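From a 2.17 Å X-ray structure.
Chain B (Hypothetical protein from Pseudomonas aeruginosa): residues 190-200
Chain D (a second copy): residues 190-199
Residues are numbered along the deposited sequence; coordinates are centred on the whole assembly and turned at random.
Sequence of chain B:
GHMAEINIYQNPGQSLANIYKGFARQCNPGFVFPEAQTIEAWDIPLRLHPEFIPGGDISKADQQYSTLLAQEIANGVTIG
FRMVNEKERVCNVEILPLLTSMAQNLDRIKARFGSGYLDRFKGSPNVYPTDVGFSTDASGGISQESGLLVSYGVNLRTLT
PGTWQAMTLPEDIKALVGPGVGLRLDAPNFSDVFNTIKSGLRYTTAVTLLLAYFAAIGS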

# COMPACT_ATOMS: atom_id res chain seq x y z
N PHE B 190 -0.31 4.08 -6.85
CA PHE B 190 -0.21 4.52 -8.26
C PHE B 190 -1.54 4.39 -9.02
O PHE B 190 -1.95 5.29 -9.74
CB PHE B 190 0.88 3.74 -8.99
CG PHE B 190 1.12 4.22 -10.37
CD1 PHE B 190 1.99 5.27 -10.60
CD2 PHE B 190 0.46 3.63 -11.45
CE1 PHE B 190 2.22 5.72 -11.89
CE2 PHE B 190 0.68 4.08 -12.74
CZ PHE B 190 1.56 5.13 -12.96
N SER B 191 -2.19 3.25 -8.88
CA SER B 191 -3.45 2.99 -9.57
C SER B 191 -4.52 4.06 -9.24
O SER B 191 -5.19 4.57 -10.14
CB SER B 191 -3.91 1.57 -9.20
OG SER B 191 -4.95 1.12 -10.02
N ASP B 192 -4.65 4.42 -7.97
CA ASP B 192 -5.57 5.48 -7.54
C ASP B 192 -5.23 6.85 -8.13
O ASP B 192 -6.08 7.51 -8.74
CB ASP B 192 -5.66 5.54 -6.01
CG ASP B 192 -6.43 4.37 -5.44
OD1 ASP B 192 -7.23 3.77 -6.20
OD2 ASP B 192 -6.28 4.05 -4.24
N VAL B 193 -3.97 7.25 -7.94
CA VAL B 193 -3.43 8.48 -8.47
C VAL B 193 -3.56 8.56 -10.00
O VAL B 193 -4.06 9.56 -10.54
CB VAL B 193 -1.94 8.59 -8.06
CG1 VAL B 193 -1.30 9.81 -8.70
CG2 VAL B 193 -1.81 8.64 -6.54
N PHE B 194 -3.11 7.53 -10.71
CA PHE B 194 -3.20 7.50 -12.17
C PHE B 194 -4.63 7.85 -12.61
O PHE B 194 -4.85 8.71 -13.47
CB PHE B 194 -2.77 6.12 -12.71
CG PHE B 194 -2.85 5.96 -14.23
CD1 PHE B 194 -4.06 5.99 -14.89
CD2 PHE B 194 -1.72 5.74 -14.98
CE1 PHE B 194 -4.15 5.81 -16.28
CE2 PHE B 194 -1.79 5.58 -16.37
CZ PHE B 194 -3.00 5.61 -17.01
N ASN B 195 -5.59 7.20 -11.97
CA ASN B 195 -6.98 7.35 -12.29
C ASN B 195 -7.71 8.57 -11.77
O ASN B 195 -8.65 9.03 -12.39
CB ASN B 195 -7.72 6.05 -11.98
CG ASN B 195 -7.46 5.01 -13.07
OD1 ASN B 195 -7.89 5.20 -14.21
ND2 ASN B 195 -6.67 3.98 -12.76
N THR B 196 -7.24 9.10 -10.65
CA THR B 196 -7.70 10.38 -10.13
C THR B 196 -7.26 11.53 -11.08
O THR B 196 -8.08 12.39 -11.41
CB THR B 196 -7.21 10.61 -8.67
OG1 THR B 196 -7.85 9.65 -7.79
CG2 THR B 196 -7.61 11.99 -8.18
N ILE B 197 -6.00 11.52 -11.53
CA ILE B 197 -5.53 12.56 -12.47
C ILE B 197 -6.26 12.42 -13.80
O ILE B 197 -6.71 13.41 -14.38
CB ILE B 197 -4.00 12.54 -12.70
CG1 ILE B 197 -3.23 12.76 -11.38
CG2 ILE B 197 -3.56 13.61 -13.75
CD1 ILE B 197 -1.74 12.60 -11.57
N LYS B 198 -6.41 11.17 -14.26
CA LYS B 198 -7.17 10.86 -15.46
C LYS B 198 -8.64 11.39 -15.45
O LYS B 198 -9.10 11.98 -16.46
CB LYS B 198 -7.10 9.35 -15.77
CG LYS B 198 -8.17 8.79 -16.72
CD LYS B 198 -7.55 7.98 -17.84
CE LYS B 198 -8.45 7.95 -19.08
NZ LYS B 198 -7.66 8.46 -20.26
N SER B 199 -9.37 11.21 -14.34
CA SER B 199 -10.75 11.73 -14.23
C SER B 199 -10.82 13.23 -13.89
O SER B 199 -11.82 13.87 -14.18
CB SER B 199 -11.56 10.94 -13.20
OG SER B 199 -11.40 9.56 -13.42
N GLY B 200 -9.76 13.76 -13.27
CA GLY B 200 -9.74 15.13 -12.80
C GLY B 200 -9.30 16.17 -13.82
O GLY B 200 -9.69 17.33 -13.70
N PHE D 190 -5.60 2.05 -23.56
CA PHE D 190 -5.33 1.33 -22.29
C PHE D 190 -5.89 2.11 -21.10
O PHE D 190 -6.60 1.58 -20.25
CB PHE D 190 -3.84 1.06 -22.04
CG PHE D 190 -3.56 0.55 -20.63
CD1 PHE D 190 -3.76 -0.79 -20.31
CD2 PHE D 190 -3.20 1.44 -19.60
CE1 PHE D 190 -3.55 -1.25 -19.03
CE2 PHE D 190 -2.99 0.98 -18.31
CZ PHE D 190 -3.17 -0.36 -18.02
N SER D 191 -5.55 3.40 -21.06
CA SER D 191 -5.82 4.26 -19.93
C SER D 191 -7.31 4.44 -19.74
O SER D 191 -7.79 4.48 -18.61
CB SER D 191 -5.11 5.58 -20.21
OG SER D 191 -5.72 6.65 -19.53
N ASP D 192 -8.05 4.53 -20.86
CA ASP D 192 -9.50 4.57 -20.89
C ASP D 192 -10.13 3.30 -20.32
O ASP D 192 -11.05 3.38 -19.51
CB ASP D 192 -10.00 4.75 -22.33
CG ASP D 192 -9.99 6.20 -22.82
OD1 ASP D 192 -9.57 7.12 -22.07
OD2 ASP D 192 -10.42 6.44 -23.98
N VAL D 193 -9.66 2.14 -20.78
CA VAL D 193 -10.20 0.85 -20.31
C VAL D 193 -9.86 0.60 -18.84
O VAL D 193 -10.74 0.17 -18.07
CB VAL D 193 -9.73 -0.33 -21.20
CG1 VAL D 193 -10.16 -1.68 -20.57
CG2 VAL D 193 -10.31 -0.20 -22.66
N PHE D 194 -8.61 0.87 -18.47
CA PHE D 194 -8.11 0.79 -17.08
C PHE D 194 -9.05 1.57 -16.17
O PHE D 194 -9.52 1.05 -15.16
CB PHE D 194 -6.71 1.41 -17.08
CG PHE D 194 -5.99 1.44 -15.74
CD1 PHE D 194 -4.94 2.36 -15.55
CD2 PHE D 194 -6.28 0.54 -14.71
CE1 PHE D 194 -4.19 2.40 -14.33
CE2 PHE D 194 -5.55 0.56 -13.47
CZ PHE D 194 -4.51 1.49 -13.28
N ASN D 195 -9.32 2.83 -16.52
CA ASN D 195 -10.22 3.72 -15.76
C ASN D 195 -11.65 3.17 -15.62
O ASN D 195 -12.20 3.13 -14.53
CB ASN D 195 -10.25 5.11 -16.41
CG ASN D 195 -10.96 6.16 -15.56
OD1 ASN D 195 -10.34 6.90 -14.79
ND2 ASN D 195 -12.27 6.25 -15.71
N THR D 196 -12.21 2.73 -16.74
CA THR D 196 -13.55 2.14 -16.81
C THR D 196 -13.63 0.89 -15.91
O THR D 196 -14.52 0.80 -15.07
CB THR D 196 -13.95 1.80 -18.31
OG1 THR D 196 -14.07 3.02 -19.06
CG2 THR D 196 -15.30 1.11 -18.40
N ILE D 197 -12.71 -0.05 -16.09
CA ILE D 197 -12.72 -1.28 -15.29
C ILE D 197 -12.55 -0.98 -13.80
O ILE D 197 -13.29 -1.51 -12.96
CB ILE D 197 -11.65 -2.30 -15.78
CG1 ILE D 197 -12.08 -2.88 -17.13
CG2 ILE D 197 -11.40 -3.40 -14.71
CD1 ILE D 197 -11.09 -3.80 -17.78
N LYS D 198 -11.58 -0.14 -13.47
CA LYS D 198 -11.37 0.27 -12.09
C LYS D 198 -12.60 0.89 -11.40
O LYS D 198 -12.94 0.50 -10.29
CB LYS D 198 -10.21 1.26 -12.01
CG LYS D 198 -9.71 1.45 -10.62
CD LYS D 198 -8.51 2.34 -10.61
CE LYS D 198 -7.92 2.38 -9.20
NZ LYS D 198 -8.73 3.33 -8.37
N SER D 199 -13.24 1.87 -12.04
CA SER D 199 -14.42 2.51 -11.48
C SER D 199 -15.61 1.58 -11.43
O SER D 199 -16.52 1.80 -10.66
CB SER D 199 -14.83 3.73 -12.30
OG SER D 199 -13.67 4.42 -12.72

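At the centre Asn B195 faces Asn D195, its own counterpart, yet the two copies do not match in detail: Asn B195 takes chi1 m and Asn D195 chi1 t, although their CA atoms lie only 6.0 Å apart. The helices cross at -107°, with axes 10.2 Å apart at closest approach, and bury 543 Å² in total.

At both ends of the contact a lysine meets an aspartate in a salt bridge. Lys D198 NZ donates to Asp B192 OD1 at 2.7 Å, and Lys B198 NZ to Asp D192 OD1 at 3.0 Å. Both aspartates direct CA-to-CB away, but their carboxylates come nearer, and the long lysine chains span the remaining gap. Lys D198 does so nearly extended, with chi1 to chi3 all t, whereas Lys B198 has chi2 at 129° and chi4 at 124°, between wells.

Between the salt bridges, Phe B194 and Phe D194 point toward the partner helix, both with chi1 t. Their rings meet obliquely, centroids 5.0 Å apart and planes at 57°, with Phe B194 CE1 3.6 Å from Phe D194 CD1. Asn B195 ND2 lies over one face of the Phe D194 ring, 3.3 Å from CE1, while donating to Ser B191 O at 3.1 Å; this buried amide thus keeps a polar partner within its own helix.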